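PDB 5G5G: putative xanthine dehydrogenase YAGS fad-binding subunit from Escherichia coli, which probably oxidises aldehydes as the molybdenum-cofactor-carrying subunit of a periplasmic aldehyde oxidase of the xanthine oxidase family. Local coordinates for residues M1-P6 with S571-L577; G55-K60 with Y134-G139; H107-A111 with P276-T280; A436-R440 with E692-G697; G633-L638 with V698-I702. All coordinates share one frame; numbering follows the deposited sequence.

Overall arrangement
The chain starts at its own edge strand: in interaction 1 residues 1-6 return to 571-577, closing a loop that spans most of the sequence. Interactions 2 and 3 both fall within that loop and cross each other. Interaction 2 closes a loop within the hammerhead region, and interaction 3 ties that region to the short helix at 275-278; they touch through Ser56, with centres about 12 Å apart. Interaction 4 crosses interaction 1, carrying strand 429-441 to the loop beside the molybdenum. Interaction 5 opens after interaction 1 has closed and crosses interaction 4; it pairs helices 619-638 and 698-710 directly beside interaction 4, their centres about 11 Å apart.

Interaction 1: M1-P6 with S571-L577; sequences MKFDKP and SIEFGTL
Four backbone hydrogen bonds zip residues 1-6 onto 571-577 in parallel. Met1 N donates to Ser571 O (2.8 Å), and Met1 O accepts from Glu573 N (2.9 Å). Phe3 then continues the ladder, its N bonding Glu573 O in a nearly straight bond (2.9 Å, 177° at the hydrogen) and its O taking the N-H of Gly575 at 3.1 Å. The parallel pairing sets Lys2 beside Glu573 and Phe3 beside Phe574, on opposite faces of the sheet.

On the lysine face, the Lys2 chain bends at chi2 and lays CE against Gly575 CA at 3.4 Å. That is tight even for two carbons, and glycine suits the place because any beta carbon would press on Lys2 and Asp4. On the phenylalanine face the contact is apolar and well buried at Phe3. With CG anti to the backbone N (chi1 -171°), its ring reaches past Phe574, which it meets obliquely, the planes 66° apart. The Leu577 side chain crosses that of Phe3 at about a right angle, Leu577 CD1 coming 3.6 Å from Phe3 CE2, while Lys5 O lies over one face of the ring near the rim. Branched Ile572 fills the space beside Phe3 CB and Met1 SD with its CD1.

In the fold, strand 2-3 is the outermost strand of a mixed sheet within this chain, and strand 566-574 separates it from the antiparallel strand 447-453. Met1 and Ile572 rest on helix 511-534, through Tyr520, Ala521, Met524 and Ser517, while Pro684 touches both Phe3 and Ile572.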
# COMPACT_ATOMS: atom_id res chain seq x y z
N MET C 1 12.19 26.54 26.72
CA MET C 1 12.64 27.62 25.81
C MET C 1 11.37 28.10 25.14
O MET C 1 10.54 27.29 24.72
CB MET C 1 13.63 27.07 24.77
CG MET C 1 14.17 28.10 23.80
SD MET C 1 15.16 27.23 22.54
CE MET C 1 16.75 27.38 23.39
N LYS C 2 11.20 29.41 25.05
CA LYS C 2 10.04 30.00 24.38
C LYS C 2 10.48 30.71 23.09
O LYS C 2 11.21 31.69 23.15
CB LYS C 2 9.36 30.99 25.35
CG LYS C 2 8.12 31.69 24.78
CD LYS C 2 6.95 30.75 24.54
CE LYS C 2 5.85 31.37 23.73
NZ LYS C 2 5.23 32.53 24.42
N PHE C 3 10.02 30.21 21.95
CA PHE C 3 10.38 30.75 20.64
C PHE C 3 9.35 31.81 20.22
O PHE C 3 8.29 31.48 19.68
CB PHE C 3 10.49 29.64 19.60
CG PHE C 3 11.05 30.09 18.29
CD1 PHE C 3 12.41 30.31 18.16
CD2 PHE C 3 10.23 30.33 17.18
CE1 PHE C 3 12.95 30.72 16.96
CE2 PHE C 3 10.76 30.79 15.95
CZ PHE C 3 12.12 31.00 15.87
N ASP C 4 9.69 33.06 20.46
CA ASP C 4 8.76 34.15 20.14
C ASP C 4 9.34 35.22 19.23
O ASP C 4 8.60 36.14 18.86
CB ASP C 4 8.12 34.76 21.41
CG ASP C 4 9.12 35.27 22.42
OD1 ASP C 4 10.32 35.45 22.11
OD2 ASP C 4 8.68 35.52 23.58
N LYS C 5 10.63 35.11 18.85
CA LYS C 5 11.25 36.06 17.94
C LYS C 5 11.93 35.25 16.86
O LYS C 5 12.30 34.13 17.09
CB LYS C 5 12.27 36.90 18.72
CG LYS C 5 11.62 37.86 19.70
CD LYS C 5 12.62 38.62 20.57
CE LYS C 5 13.26 37.79 21.70
NZ LYS C 5 12.31 37.11 22.65
N PRO C 6 12.04 35.78 15.64
CA PRO C 6 12.74 34.97 14.63
C PRO C 6 14.17 34.56 15.07
O PRO C 6 14.81 35.31 15.81
CB PRO C 6 12.81 35.90 13.42
CG PRO C 6 11.68 36.87 13.65
CD PRO C 6 11.65 37.09 15.11
N SER C 571 11.86 21.59 26.92
CA SER C 571 10.94 21.68 25.82
C SER C 571 11.07 23.03 25.11
O SER C 571 11.50 24.02 25.70
CB SER C 571 9.52 21.52 26.31
OG SER C 571 9.32 20.19 26.76
N ILE C 572 10.67 23.01 23.85
CA ILE C 572 10.39 24.22 23.11
C ILE C 572 8.90 24.48 23.04
O ILE C 572 8.11 23.55 22.77
CB ILE C 572 11.05 24.17 21.74
CG1 ILE C 572 10.92 25.54 21.09
CG2 ILE C 572 10.51 23.08 20.83
CD1 ILE C 572 12.12 25.99 20.36
N GLU C 573 8.53 25.74 23.23
CA GLU C 573 7.16 26.21 23.08
C GLU C 573 7.18 27.35 22.10
O GLU C 573 8.18 28.03 22.00
CB GLU C 573 6.65 26.78 24.40
CG GLU C 573 6.57 25.77 25.53
CD GLU C 573 5.94 26.39 26.76
OE1 GLU C 573 6.37 27.49 27.14
OE2 GLU C 573 5.03 25.77 27.32
N PHE C 574 6.06 27.55 21.43
CA PHE C 574 5.96 28.54 20.35
C PHE C 574 4.96 29.63 20.65
O PHE C 574 3.88 29.36 21.12
CB PHE C 574 5.63 27.84 19.04
CG PHE C 574 6.71 26.92 18.57
CD1 PHE C 574 7.77 27.40 17.82
CD2 PHE C 574 6.72 25.59 18.96
CE1 PHE C 574 8.81 26.54 17.41
CE2 PHE C 574 7.75 24.72 18.56
CZ PHE C 574 8.79 25.20 17.78
N GLY C 575 5.36 30.87 20.42
CA GLY C 575 4.51 32.06 20.65
C GLY C 575 3.67 32.37 19.42
O GLY C 575 3.20 31.47 18.76
N THR C 576 3.53 33.64 19.10
CA THR C 576 2.59 34.11 18.08
C THR C 576 3.15 34.35 16.67
O THR C 576 2.47 34.98 15.86
CB THR C 576 1.96 35.44 18.53
OG1 THR C 576 2.98 36.44 18.73
CG2 THR C 576 1.21 35.26 19.82
N LEU C 577 4.35 33.84 16.35
CA LEU C 577 4.90 34.04 14.98
C LEU C 577 4.05 33.36 13.89
O LEU C 577 3.99 33.87 12.79
CB LEU C 577 6.35 33.58 14.86
CG LEU C 577 7.33 34.45 15.63
CD1 LEU C 577 8.64 33.70 15.75
CD2 LEU C 577 7.54 35.83 15.00

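Interaction 2: G55-K60 with Y134-G139; sequences GSAIAK and YRRNKG
Ile58 lies between two flat groups, the ring of Tyr134 and the guanidinium of Arg136, and its side chain runs antiparallel to both of theirs. Its CG2 methyl stands over one face of the Tyr134 ring in a CH-pi contact, 4.2 Å from the centroid and 20° off the normal. The same methyl covers one face of the Arg136 guanidinium. Because CG1 is wedged between the backbone N and the carbonyl carbon (chi1 69°), Ile58 CD1 comes 3.6 Å from Tyr134 CD2. Beta-branching suits the spot: CG2 fills the gap between the flat groups while the CG1-CD1 branch is left to run along the tyrosine.

Tyr134 carries its hydroxyl on to the backbone, where OH accepts the N-H of Ala57 at 2.9 Å (167° at the hydrogen). A phenylalanine here would probably keep the packing on Ile58 but leave the Ala57 N-H without its acceptor.

This is part of the a/b hammerhead region: strand 131-136 is an outer strand of a three-stranded antiparallel sheet, next to strand 61-67, and residues 55-60 form the loop leading into that middle strand. The loop is braced by Ser56 OG, which donates to Ile58 O at 2.7 Å.

Arg136 holds its extended chain over the loop through water. One water links NH2 to Ala57 O, a second joins NH1 to Ala59 N, and a third connects NH1 with Lys60 O. That last carbonyl also accepts Asn137 N at 2.9 Å, while the straight Lys60 chain passes Lys138 O with CD 3.4 Å away.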
# COMPACT_ATOMS: atom_id res chain seq x y z
N GLY C 55 -15.38 -8.74 13.36
CA GLY C 55 -15.93 -7.46 12.88
C GLY C 55 -17.36 -7.56 12.43
O GLY C 55 -17.84 -8.66 12.11
N SER C 56 -18.08 -6.45 12.50
CA SER C 56 -19.49 -6.43 12.11
C SER C 56 -19.68 -6.91 10.67
O SER C 56 -18.99 -6.47 9.73
CB SER C 56 -20.06 -5.03 12.19
OG SER C 56 -21.42 -5.08 11.77
N ALA C 57 -20.68 -7.76 10.51
CA ALA C 57 -21.07 -8.26 9.18
C ALA C 57 -22.01 -7.29 8.44
O ALA C 57 -22.27 -7.49 7.25
CB ALA C 57 -21.70 -9.64 9.29
N ILE C 58 -22.51 -6.28 9.13
CA ILE C 58 -23.36 -5.30 8.51
C ILE C 58 -22.80 -3.91 8.68
O ILE C 58 -22.03 -3.60 9.63
CB ILE C 58 -24.80 -5.32 9.05
CG1 ILE C 58 -24.89 -4.82 10.47
CG2 ILE C 58 -25.40 -6.70 8.93
CD1 ILE C 58 -26.29 -4.67 10.97
N ALA C 59 -23.25 -3.02 7.78
CA ALA C 59 -22.84 -1.62 7.86
C ALA C 59 -23.44 -0.92 9.06
O ALA C 59 -22.77 -0.10 9.70
CB ALA C 59 -23.26 -0.86 6.61
N LYS C 60 -24.71 -1.21 9.35
CA LYS C 60 -25.46 -0.32 10.25
C LYS C 60 -26.75 -0.96 10.75
O LYS C 60 -27.51 -1.56 9.95
CB LYS C 60 -25.85 1.00 9.53
CG LYS C 60 -26.47 2.05 10.47
CD LYS C 60 -27.14 3.24 9.81
CE LYS C 60 -27.39 4.27 10.89
NZ LYS C 60 -27.87 5.58 10.40
N TYR C 134 -28.11 -9.73 13.74
CA TYR C 134 -28.35 -8.31 13.50
C TYR C 134 -29.76 -7.97 12.95
O TYR C 134 -30.41 -8.80 12.30
CB TYR C 134 -27.39 -7.81 12.44
CG TYR C 134 -25.93 -8.16 12.60
CD1 TYR C 134 -25.43 -9.38 12.13
CD2 TYR C 134 -25.04 -7.23 13.14
CE1 TYR C 134 -24.08 -9.70 12.24
CE2 TYR C 134 -23.70 -7.53 13.24
CZ TYR C 134 -23.23 -8.75 12.77
OH TYR C 134 -21.89 -9.03 12.84
N ARG C 135 -30.13 -6.72 13.21
CA ARG C 135 -31.26 -6.02 12.59
C ARG C 135 -30.64 -4.82 11.84
O ARG C 135 -30.16 -3.88 12.46
CB ARG C 135 -32.19 -5.52 13.69
CG ARG C 135 -33.45 -4.80 13.21
CD ARG C 135 -34.51 -5.76 12.68
NE ARG C 135 -35.58 -5.04 11.97
CZ ARG C 135 -36.90 -5.24 12.12
NH1 ARG C 135 -37.40 -6.17 12.94
NH2 ARG C 135 -37.75 -4.51 11.41
N ARG C 136 -30.65 -4.88 10.51
CA ARG C 136 -30.14 -3.75 9.74
C ARG C 136 -31.01 -2.54 9.90
O ARG C 136 -32.25 -2.65 10.08
CB ARG C 136 -30.13 -4.07 8.26
CG ARG C 136 -29.21 -5.17 7.83
CD ARG C 136 -29.27 -5.25 6.31
NE ARG C 136 -28.36 -6.28 5.83
CZ ARG C 136 -27.07 -6.11 5.57
NH1 ARG C 136 -26.48 -4.93 5.73
NH2 ARG C 136 -26.37 -7.16 5.13
N ASN C 137 -30.40 -1.36 9.86
CA ASN C 137 -31.14 -0.10 9.78
C ASN C 137 -30.72 0.57 8.48
O ASN C 137 -29.71 0.20 7.90
CB ASN C 137 -30.86 0.80 10.99
CG ASN C 137 -31.41 0.22 12.30
OD1 ASN C 137 -32.01 -0.87 12.33
ND2 ASN C 137 -31.17 0.94 13.38
N LYS C 138 -31.57 1.49 8.02
CA LYS C 138 -31.32 2.30 6.84
C LYS C 138 -30.14 3.24 7.05
O LYS C 138 -30.02 3.92 8.08
CB LYS C 138 -32.59 3.09 6.49
CG LYS C 138 -32.46 4.01 5.29
CD LYS C 138 -32.49 3.17 4.01
CE LYS C 138 -31.80 3.83 2.81
NZ LYS C 138 -32.80 4.38 1.88
N GLY C 139 -29.24 3.24 6.09
CA GLY C 139 -28.09 4.12 6.13
C GLY C 139 -27.93 4.95 4.87
O GLY C 139 -28.61 4.74 3.89
O HOH W 1 -23.27 -6.91 4.46
O HOH W 2 -23.90 -4.32 5.08
O HOH W 3 -26.96 -2.48 7.33

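Interaction 3: H107-A111 with P276-T280; sequences HYHQA and PNNTT
Tyr108 sets the edge of its ring against the side-chain amide of Asn277, Tyr108 CD2 lying 3.6 Å from Asn277 CG, with ring and amide planes at a right angle. One face of the same tyrosine lies by His109, whose ring has Tyr108 CE2 over its centre, and Tyr108 OH bonds an acidic side chain of another protein chain. His109 CB in turn packs on Asn277 CB.

The bond that crosses directly comes from Asn278. This residue turns CG away from its own N (chi1 177°), which carries ND2 to His109 O, 2.8 Å away, through an almost perfectly straight N-H (179°). A water accepts from both this amide and Ala111 N, reconciling two donors that face each other. A second water gathers His109 ND1 with Asn277 N and ND2. Asparagine fits both places because a short amide can serve two partners: Asn277 OD1 takes Phe651 N, and Asn278 OD1 bonds Ser250 OG.

His107 lies in the interface itself and bonds within its own turn. Its ND1 donates to Tyr108 O (2.8 Å), from 45° out of the carbonyl plane, and its CE1 lies 3.5 Å from Asn278 O. A leucine in its place would probably leave Tyr108 O without this donor, while it still faces Asn277 O, another acceptor, at 3.3 Å.

Residues 107-110 form a type II turn, with Gln110 N bonded to His107 O, that leads into strand 111-117. It thus joins the hammerhead region to helix 275-278 of a cofactor-binding region, and helix 250-262 packs on Ala111 at the start of the strand.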
# COMPACT_ATOMS: atom_id res chain seq x y z
N HIS C 107 -20.55 0.98 11.72
CA HIS C 107 -19.99 0.76 10.38
C HIS C 107 -19.63 -0.68 10.15
O HIS C 107 -19.43 -1.44 11.10
CB HIS C 107 -18.77 1.73 10.12
CG HIS C 107 -17.58 1.48 11.01
ND1 HIS C 107 -16.64 0.53 10.72
CD2 HIS C 107 -17.23 1.99 12.22
CE1 HIS C 107 -15.70 0.55 11.65
NE2 HIS C 107 -16.06 1.39 12.59
N TYR C 108 -19.48 -1.03 8.87
CA TYR C 108 -19.06 -2.36 8.49
C TYR C 108 -17.67 -2.66 9.09
O TYR C 108 -16.78 -1.77 9.16
CB TYR C 108 -19.03 -2.46 6.98
CG TYR C 108 -18.74 -3.82 6.46
CD1 TYR C 108 -19.67 -4.86 6.56
CD2 TYR C 108 -17.54 -4.09 5.89
CE1 TYR C 108 -19.36 -6.11 6.07
CE2 TYR C 108 -17.23 -5.31 5.39
CZ TYR C 108 -18.14 -6.33 5.52
OH TYR C 108 -17.77 -7.57 5.02
N HIS C 109 -17.50 -3.91 9.53
CA HIS C 109 -16.21 -4.33 10.16
C HIS C 109 -15.84 -3.62 11.44
O HIS C 109 -14.73 -3.79 11.94
CB HIS C 109 -15.04 -4.33 9.18
CG HIS C 109 -15.02 -5.50 8.27
ND1 HIS C 109 -14.10 -5.62 7.27
CD2 HIS C 109 -15.80 -6.61 8.19
CE1 HIS C 109 -14.27 -6.75 6.62
NE2 HIS C 109 -15.30 -7.37 7.16
N GLN C 110 -16.76 -2.91 12.08
CA GLN C 110 -16.50 -2.41 13.42
C GLN C 110 -16.28 -3.58 14.37
O GLN C 110 -17.02 -4.59 14.29
CB GLN C 110 -17.66 -1.55 13.90
CG GLN C 110 -17.51 -1.01 15.33
CD GLN C 110 -18.68 -0.10 15.69
OE1 GLN C 110 -19.83 -0.33 15.25
NE2 GLN C 110 -18.40 0.96 16.45
N ALA C 111 -15.26 -3.49 15.21
CA ALA C 111 -14.95 -4.63 16.06
C ALA C 111 -16.11 -4.91 17.04
O ALA C 111 -16.63 -3.97 17.67
CB ALA C 111 -13.69 -4.40 16.84
N PRO C 276 -9.27 -1.94 5.78
CA PRO C 276 -9.87 -0.80 5.07
C PRO C 276 -11.25 -0.33 5.60
O PRO C 276 -11.52 0.89 5.57
CB PRO C 276 -9.89 -1.26 3.62
CG PRO C 276 -8.75 -2.20 3.53
CD PRO C 276 -8.79 -2.96 4.84
N ASN C 277 -12.11 -1.26 6.06
CA ASN C 277 -13.37 -0.92 6.69
C ASN C 277 -13.31 -0.75 8.21
O ASN C 277 -14.06 0.05 8.75
CB ASN C 277 -14.53 -1.89 6.31
CG ASN C 277 -14.92 -1.80 4.88
OD1 ASN C 277 -15.68 -0.90 4.47
ND2 ASN C 277 -14.40 -2.68 4.08
N ASN C 278 -12.42 -1.49 8.91
CA ASN C 278 -12.36 -1.35 10.38
C ASN C 278 -11.78 -0.02 10.82
O ASN C 278 -12.23 0.55 11.82
CB ASN C 278 -11.53 -2.47 11.03
CG ASN C 278 -11.41 -2.28 12.52
OD1 ASN C 278 -10.41 -1.78 13.02
ND2 ASN C 278 -12.50 -2.63 13.24
N THR C 279 -10.78 0.47 10.07
CA THR C 279 -9.99 1.61 10.52
C THR C 279 -10.54 2.87 9.84
O THR C 279 -11.74 3.00 9.71
CB THR C 279 -8.49 1.44 10.31
OG1 THR C 279 -8.10 1.35 8.93
CG2 THR C 279 -8.02 0.14 10.99
N THR C 280 -9.68 3.81 9.46
CA THR C 280 -10.14 5.04 8.85
C THR C 280 -9.73 5.08 7.37
O THR C 280 -8.89 4.30 6.92
CB THR C 280 -9.58 6.26 9.56
OG1 THR C 280 -8.16 6.33 9.39
CG2 THR C 280 -9.90 6.20 11.04
O HOH W 4 -12.31 -4.20 5.62
O HOH W 5 -13.61 -1.17 15.52

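Interaction 4: A436-R440 with E692-G697; sequences AAGFR and ELGLCG. With MOS (dioxothiomolybdenum(VI) ion), chain Z; MCN (pterin cytosine dinucleotide), chain Y.
Arg440 and Glu692 reach each other through two complementary torsion choices. In Arg440, CG is anti to the backbone N and the chain bends at chi2 (69°), swinging the guanidinium toward the glutamate; in Glu692, CG lies beside the backbone N (chi1 -63°) and the chain extends straight on. The salt bridge closes between Arg440 NH2 and Glu692 OE1 at 2.8 Å, and a weak second bond runs from Arg440 NE to the same oxygen at 3.1 Å. The two flat groups stand almost perpendicular, so the arginine meets OE1 from above the carboxylate plane instead of pairing side by side. Its remaining nitrogen, NH1, forms a salt bridge with Glu354 and bonds Pro352 O.

Farther along the strand, the backbones come close enough to require glycine. Gly438 CA sits 3.1 Å from Cys696 O, where a beta carbon would collide, and Gly697, at positive phi (89°) just before helix 698-710, puts its CA 3.4 Å from Ala437 O. Leu693 lays CD1 against Phe439 N at 3.9 Å, and small Cys696 fits beside Phe439 O; Phe439 N is buried here with no hydrogen-bonding partner in the model.

The other carboxylate oxygen faces the metal centre: Glu692 OE2 is 2.9 Å from O2 of the molybdenum group and accepts Ala351 N, while Glu692 CD is 3.4 Å from S8' of the pterin dithiolene. One oxygen is thus anchored by arginine and the other turned to the molybdenum, a placement consistent with the glutamate that acts as general base in this enzyme family.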
# COMPACT_ATOMS: atom_id res chain seq x y z
N ALA C 436 1.82 21.06 -11.81
CA ALA C 436 0.93 21.55 -10.74
C ALA C 436 1.77 22.12 -9.60
O ALA C 436 2.94 21.72 -9.40
CB ALA C 436 0.01 20.46 -10.21
N ALA C 437 1.14 22.98 -8.80
CA ALA C 437 1.70 23.49 -7.57
C ALA C 437 1.31 22.60 -6.39
O ALA C 437 0.22 22.02 -6.37
CB ALA C 437 1.21 24.89 -7.30
N GLY C 438 2.21 22.54 -5.42
CA GLY C 438 1.95 22.03 -4.11
C GLY C 438 2.05 23.11 -3.04
O GLY C 438 2.77 24.08 -3.18
N PHE C 439 1.32 22.90 -1.96
CA PHE C 439 1.16 23.85 -0.88
C PHE C 439 0.78 23.06 0.35
O PHE C 439 -0.13 22.22 0.28
CB PHE C 439 0.03 24.82 -1.22
CG PHE C 439 -0.31 25.77 -0.09
CD1 PHE C 439 0.46 26.91 0.08
CD2 PHE C 439 -1.29 25.45 0.87
CE1 PHE C 439 0.20 27.79 1.13
CE2 PHE C 439 -1.53 26.29 1.97
CZ PHE C 439 -0.78 27.46 2.07
N ARG C 440 1.39 23.40 1.48
CA ARG C 440 1.04 22.78 2.79
C ARG C 440 1.54 23.67 3.88
O ARG C 440 2.69 24.12 3.82
CB ARG C 440 1.65 21.39 2.90
CG ARG C 440 1.23 20.59 4.12
CD ARG C 440 -0.22 20.14 4.12
NE ARG C 440 -0.50 19.41 5.34
CZ ARG C 440 -1.71 19.03 5.76
NH1 ARG C 440 -2.81 19.33 5.07
NH2 ARG C 440 -1.82 18.33 6.89
N GLU C 692 4.28 15.82 4.06
CA GLU C 692 2.96 15.98 3.44
C GLU C 692 3.01 16.82 2.18
O GLU C 692 2.35 16.48 1.19
CB GLU C 692 1.96 16.50 4.46
CG GLU C 692 1.70 15.56 5.65
CD GLU C 692 0.61 16.09 6.57
OE1 GLU C 692 0.75 17.20 7.12
OE2 GLU C 692 -0.41 15.37 6.69
N LEU C 693 3.82 17.88 2.20
CA LEU C 693 4.06 18.74 1.04
C LEU C 693 4.36 17.91 -0.21
O LEU C 693 3.85 18.19 -1.29
CB LEU C 693 5.22 19.70 1.33
CG LEU C 693 5.65 20.49 0.08
CD1 LEU C 693 4.57 21.48 -0.37
CD2 LEU C 693 6.97 21.18 0.41
N GLY C 694 5.15 16.86 -0.03
CA GLY C 694 5.59 16.08 -1.16
C GLY C 694 4.49 15.52 -1.98
O GLY C 694 4.69 15.26 -3.17
N LEU C 695 3.37 15.20 -1.33
CA LEU C 695 2.19 14.67 -2.03
C LEU C 695 1.32 15.73 -2.75
O LEU C 695 0.63 15.44 -3.70
CB LEU C 695 1.32 13.92 -1.01
CG LEU C 695 0.05 13.28 -1.48
CD1 LEU C 695 0.33 12.27 -2.57
CD2 LEU C 695 -0.69 12.58 -0.35
N CYS C 696 1.32 16.92 -2.19
CA CYS C 696 0.44 18.00 -2.58
C CYS C 696 0.70 18.46 -3.99
O CYS C 696 1.83 18.90 -4.30
CB CYS C 696 0.65 19.15 -1.63
SG CYS C 696 0.09 18.75 0.08
N GLY C 697 -0.32 18.35 -4.85
CA GLY C 697 -0.17 18.68 -6.25
C GLY C 697 0.27 17.58 -7.20
O GLY C 697 0.14 17.72 -8.42
MO MOS Z . -0.22 12.87 8.63
S MOS Z . -2.38 12.69 7.80
O1 MOS Z . -0.44 11.70 9.96
O2 MOS Z . -1.05 14.62 9.41
N1 MCN Y . 12.91 16.31 6.81
C2 MCN Y . 14.27 16.83 6.65
N3 MCN Y . 14.09 18.34 6.77
C4 MCN Y . 13.02 19.13 6.85
C5 MCN Y . 11.77 18.35 7.12
C6 MCN Y . 11.77 17.05 7.02
O2 MCN Y . 15.24 16.30 6.51
N4 MCN Y . 12.96 20.41 6.82
C1' MCN Y . 12.86 14.88 6.53
C2D MCN Y . 13.42 14.03 7.73
O2' MCN Y . 13.91 12.78 7.24
C3' MCN Y . 12.19 13.88 8.47
C4D MCN Y . 10.95 13.62 7.50
O4D MCN Y . 11.49 14.47 6.38
O3' MCN Y . 12.11 12.80 9.48
C5' MCN Y . 9.63 14.06 7.75
O5' MCN Y . 9.55 15.18 8.59
PA MCN Y . 8.23 16.00 8.62
O1A MCN Y . 8.31 16.92 9.83
O2A MCN Y . 7.92 16.53 7.26
O3A MCN Y . 7.05 14.83 8.94
PB MCN Y . 6.72 14.31 10.39
O1B MCN Y . 5.70 15.16 11.02
O2B MCN Y . 7.98 14.02 11.13
O3B MCN Y . 6.15 12.90 9.98
C10 MCN Y . 4.72 12.78 9.59
C9' MCN Y . 4.51 12.69 8.12
C8' MCN Y . 2.90 12.71 7.88
S8' MCN Y . 1.92 13.79 8.72
C7' MCN Y . 2.45 11.77 7.21
S7' MCN Y . 0.70 11.51 7.00
C6' MCN Y . 3.34 10.89 6.28
C7 MCN Y . 4.79 11.57 6.31
O9' MCN Y . 5.26 11.73 7.58
N5' MCN Y . 3.44 9.55 7.07
C4A MCN Y . 4.51 8.58 6.69
N8' MCN Y . 5.72 10.62 5.65
C4B MCN Y . 5.70 9.31 5.98
N1' MCN Y . 6.70 8.49 5.46
C2' MCN Y . 6.92 7.19 5.93
N2' MCN Y . 7.80 6.44 5.46
N3' MCN Y . 5.83 6.62 6.53
C4' MCN Y . 4.72 7.19 7.13
O4' MCN Y . 3.74 6.76 7.76

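Interaction 5: G633-L638 with V698-I702; sequences GMGAAL and VSAAI
Ser699 OG donates a hydrogen bond to Gly633 O across the helix pair, at 2.8 Å and in the carbonyl plane on a lone pair. The same oxygen already accepts Ala637 N, 2.9 Å away within its own helix, so two donors grip it. Serine suits the site because it is small enough to sit 3.4 Å from Ala636 CB with its OG while still offering a donor.

Around this bond the packing is apolar. Ile702 enters as a knob into the hole made by Gly633, Met634, Ala637 and Leu638. Its CG1 stands anti to the carbonyl carbon (chi1 -62°) and its CG2 anti to the backbone N, which sends the branches to different parts of the hole: CD1, carried on CG1, comes 3.7 Å from Met634 CA, whereas CG2 meets Ala637 CB and Leu638 CD2, each at 3.8 Å. Val698 completes the seam with CG1 3.7 Å from Gly633 CA, exactly where a beta carbon would clash, which explains the glycine.

Farther out, Met359 of helix 354-372 touches both Ala636 and Ser699. On the sheet side, Val591 of strand 584-596 lies against Ile702, and Val604 of strand 602-612 against Leu638.

The axes of segments 633-638 and 698-702 approach to 8.1 Å and cross at -52°. Gly633 and Ala637, four residues apart, form a GxxxA-like small-residue pair of the kind that lets helices pack closely, with Ile702 as the knob.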
# COMPACT_ATOMS: atom_id res chain seq x y z
N GLY C 633 1.10 9.80 -4.68
CA GLY C 633 0.34 10.63 -5.60
C GLY C 633 0.06 9.98 -6.94
O GLY C 633 -0.98 10.22 -7.57
N MET C 634 1.01 9.20 -7.44
CA MET C 634 0.76 8.37 -8.63
C MET C 634 -0.42 7.44 -8.34
O MET C 634 -1.30 7.24 -9.20
CB MET C 634 1.98 7.57 -9.05
CG MET C 634 1.88 7.04 -10.48
SD MET C 634 3.08 5.79 -10.92
CE MET C 634 4.60 6.67 -10.63
N GLY C 635 -0.43 6.84 -7.15
CA GLY C 635 -1.54 5.96 -6.75
C GLY C 635 -2.90 6.66 -6.84
O GLY C 635 -3.86 6.18 -7.48
N ALA C 636 -2.95 7.80 -6.18
CA ALA C 636 -4.13 8.62 -6.13
C ALA C 636 -4.58 9.05 -7.49
O ALA C 636 -5.80 9.11 -7.74
CB ALA C 636 -3.91 9.82 -5.21
N ALA C 637 -3.64 9.33 -8.38
CA ALA C 637 -4.00 9.82 -9.69
C ALA C 637 -4.54 8.70 -10.60
O ALA C 637 -5.42 8.99 -11.44
CB ALA C 637 -2.83 10.51 -10.38
N LEU C 638 -3.95 7.49 -10.50
CA LEU C 638 -4.10 6.50 -11.53
C LEU C 638 -4.77 5.20 -11.20
O LEU C 638 -5.19 4.48 -12.12
CB LEU C 638 -2.75 6.19 -12.15
CG LEU C 638 -2.08 7.38 -12.82
CD1 LEU C 638 -0.77 7.03 -13.44
CD2 LEU C 638 -2.96 8.00 -13.90
N VAL C 698 0.75 16.45 -6.69
CA VAL C 698 1.29 15.41 -7.55
C VAL C 698 0.22 14.85 -8.50
O VAL C 698 0.45 14.72 -9.71
CB VAL C 698 1.92 14.23 -6.74
CG1 VAL C 698 2.25 13.05 -7.64
CG2 VAL C 698 3.19 14.71 -5.99
N SER C 699 -0.91 14.49 -7.93
CA SER C 699 -1.93 13.81 -8.72
C SER C 699 -2.46 14.72 -9.83
O SER C 699 -2.74 14.27 -10.94
CB SER C 699 -3.09 13.35 -7.82
OG SER C 699 -2.59 12.44 -6.87
N ALA C 700 -2.62 16.00 -9.52
CA ALA C 700 -3.09 16.90 -10.58
C ALA C 700 -2.04 17.11 -11.66
O ALA C 700 -2.37 17.29 -12.83
CB ALA C 700 -3.48 18.25 -10.04
N ALA C 701 -0.76 17.15 -11.29
CA ALA C 701 0.27 17.23 -12.33
C ALA C 701 0.17 16.03 -13.28
O ALA C 701 0.22 16.21 -14.47
CB ALA C 701 1.66 17.32 -11.76
N ILE C 702 -0.10 14.82 -12.74
CA ILE C 702 -0.34 13.67 -13.60
C ILE C 702 -1.62 13.83 -14.48
O ILE C 702 -1.61 13.54 -15.68
CB ILE C 702 -0.39 12.40 -12.74
CG1 ILE C 702 0.98 12.22 -12.07
CG2 ILE C 702 -0.81 11.16 -13.56
CD1 ILE C 702 0.93 11.17 -10.97